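Local structure of nucleoside-diphosphate-sugar pyrophosphorylase (Vibrio cholerae, 4EVW) at residues A[62-67]-A[73-78]. The protein probably transfers a nucleotidyl group to a sugar phosphate, making a nucleoside-diphosphate sugar. The protein carries 1 engineered substitution. Numbering follows the deposited sequence.
Sequences FVREKA and KQFYIA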
# COMPACT_ATOMS: atom_id res chain seq x y z
N PHE A 62 -19.04 -5.57 2.30
CA PHE A 62 -18.94 -4.21 1.75
C PHE A 62 -17.98 -4.17 0.56
O PHE A 62 -18.32 -3.64 -0.51
CB PHE A 62 -18.45 -3.25 2.85
CG PHE A 62 -18.04 -1.89 2.35
CD1 PHE A 62 -18.98 -0.87 2.19
CD2 PHE A 62 -16.71 -1.62 2.05
CE1 PHE A 62 -18.58 0.40 1.75
CE2 PHE A 62 -16.30 -0.36 1.61
CZ PHE A 62 -17.24 0.66 1.46
N VAL A 63 -16.79 -4.74 0.73
CA VAL A 63 -15.79 -4.76 -0.33
C VAL A 63 -16.26 -5.54 -1.55
O VAL A 63 -16.09 -5.10 -2.68
CB VAL A 63 -14.45 -5.35 0.17
CG1 VAL A 63 -13.47 -5.52 -0.99
CG2 VAL A 63 -13.86 -4.44 1.23
N ARG A 64 -16.84 -6.71 -1.32
CA ARG A 64 -17.31 -7.52 -2.43
C ARG A 64 -18.36 -6.75 -3.24
O ARG A 64 -18.32 -6.73 -4.47
CB ARG A 64 -17.88 -8.84 -1.94
CG ARG A 64 -18.25 -9.77 -3.09
CD ARG A 64 -18.48 -11.20 -2.61
NE ARG A 64 -17.25 -11.88 -2.21
CZ ARG A 64 -16.36 -12.41 -3.04
NH1 ARG A 64 -16.55 -12.36 -4.36
NH2 ARG A 64 -15.29 -13.02 -2.56
N GLU A 65 -19.30 -6.11 -2.55
CA GLU A 65 -20.34 -5.34 -3.23
C GLU A 65 -19.77 -4.16 -4.01
O GLU A 65 -20.13 -3.94 -5.17
CB GLU A 65 -21.39 -4.84 -2.23
CG GLU A 65 -22.35 -5.92 -1.74
CD GLU A 65 -23.41 -5.37 -0.78
OE1 GLU A 65 -23.48 -4.14 -0.61
OE2 GLU A 65 -24.17 -6.18 -0.21
N LYS A 66 -18.89 -3.39 -3.37
CA LYS A 66 -18.29 -2.23 -4.03
C LYS A 66 -17.40 -2.62 -5.21
O LYS A 66 -17.45 -1.99 -6.26
CB LYS A 66 -17.48 -1.40 -3.03
CG LYS A 66 -18.31 -0.77 -1.92
CD LYS A 66 -19.29 0.27 -2.45
CE LYS A 66 -20.18 0.78 -1.33
NZ LYS A 66 -21.00 1.96 -1.73
N ALA A 67 -16.58 -3.66 -5.03
CA ALA A 67 -15.69 -4.10 -6.11
C ALA A 67 -16.50 -4.54 -7.32
O ALA A 67 -16.17 -4.23 -8.47
CB ALA A 67 -14.81 -5.25 -5.63
N LYS A 73 -13.24 -6.95 -12.61
CA LYS A 73 -13.54 -8.29 -13.10
C LYS A 73 -12.91 -9.47 -12.38
O LYS A 73 -13.46 -10.57 -12.40
CB LYS A 73 -13.24 -8.34 -14.60
CG LYS A 73 -14.14 -7.39 -15.40
CD LYS A 73 -15.61 -7.60 -15.01
CE LYS A 73 -16.54 -6.59 -15.66
NZ LYS A 73 -17.96 -6.81 -15.22
N GLN A 74 -11.76 -9.26 -11.75
CA GLN A 74 -11.14 -10.35 -11.00
C GLN A 74 -10.62 -9.83 -9.68
O GLN A 74 -9.71 -8.99 -9.64
CB GLN A 74 -9.99 -10.99 -11.79
CG GLN A 74 -10.43 -11.96 -12.88
CD GLN A 74 -11.36 -13.06 -12.37
OE1 GLN A 74 -11.07 -13.75 -11.39
NE2 GLN A 74 -12.49 -13.23 -13.05
N PHE A 75 -11.21 -10.30 -8.59
CA PHE A 75 -10.74 -9.87 -7.30
C PHE A 75 -10.91 -10.95 -6.26
O PHE A 75 -11.75 -11.85 -6.39
CB PHE A 75 -11.40 -8.55 -6.87
CG PHE A 75 -12.87 -8.66 -6.56
CD1 PHE A 75 -13.31 -8.97 -5.28
CD2 PHE A 75 -13.82 -8.44 -7.56
CE1 PHE A 75 -14.67 -9.06 -4.99
CE2 PHE A 75 -15.19 -8.52 -7.28
CZ PHE A 75 -15.61 -8.83 -5.99
N TYR A 76 -10.09 -10.85 -5.22
CA TYR A 76 -10.08 -11.81 -4.14
C TYR A 76 -10.17 -11.05 -2.84
O TYR A 76 -9.71 -9.90 -2.73
CB TYR A 76 -8.78 -12.61 -4.18
CG TYR A 76 -8.48 -13.20 -5.54
CD1 TYR A 76 -9.07 -14.38 -5.96
CD2 TYR A 76 -7.59 -12.56 -6.41
CE1 TYR A 76 -8.79 -14.92 -7.22
CE2 TYR A 76 -7.31 -13.08 -7.67
CZ TYR A 76 -7.91 -14.26 -8.06
OH TYR A 76 -7.62 -14.79 -9.31
N ILE A 77 -10.76 -11.69 -1.84
CA ILE A 77 -10.87 -11.06 -0.54
C ILE A 77 -10.29 -12.03 0.47
O ILE A 77 -10.67 -13.20 0.53
CB ILE A 77 -12.33 -10.76 -0.18
CG1 ILE A 77 -12.89 -9.72 -1.16
CG2 ILE A 77 -12.43 -10.25 1.26
CD1 ILE A 77 -14.35 -9.40 -0.93
N ALA A 78 -9.34 -11.54 1.26
CA ALA A 78 -8.71 -12.34 2.29
C ALA A 78 -9.17 -11.71 3.59
O ALA A 78 -8.87 -10.55 3.86
CB ALA A 78 -7.19 -12.28 2.16
O HOH W 1 -13.08 -13.95 -4.97
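Helix segment 62-67 runs nearly antiparallel to strand 75-78, at 169°, with 9.5 Å between the two axes. Ala-67 and Val-63 point at the strand, Ala-67 onto Phe-75 and Val-63 onto Ile-77; Arg-64 leaves from the flank of the helix. The methyl of Ala-67 sits over the centre of the Phe-75 ring. Ala-67 CB lies 3.6 Å from the centroid of the Phe-75 ring, almost on the ring normal, which makes a CH-pi contact. One turn earlier on the helix, Val-63 CG1 meets Ile-77 CD1 at 4.0 Å. The same Ile-77 CD1 methyl reaches the helix backbone, 3.7 Å from Arg-64 N, and packs equally close to Arg-64 CB. This is the return half of a right-handed beta-alpha-beta crossover: strand 49-54, helix 59-70, then strand 75-80 parallel to the first. Such units build the Rossmann-like nucleotidyltransferase fold to which this protein probably belongs. Phe-51 of strand 49-54 touches both Val-63 and Phe-75 and extends the apolar layer. Arg-64 borders it. Its side chain has CG anti to the backbone N (chi1 -174°) and bends at chi3, which brings the guanidinium across to the strand. One guanidinium face covers Ile-77 CD1 and Phe-75 CE1, with its plane tilted 34° from the ring. Arg-64 NH1 lies 3.8 Å from Phe-75 CE1. No direct hydrogen bond joins the segments. A water at the guanidinium edge donates to Phe-75 O at 2.9 Å and accepts a weak bond from Arg-64 NH2.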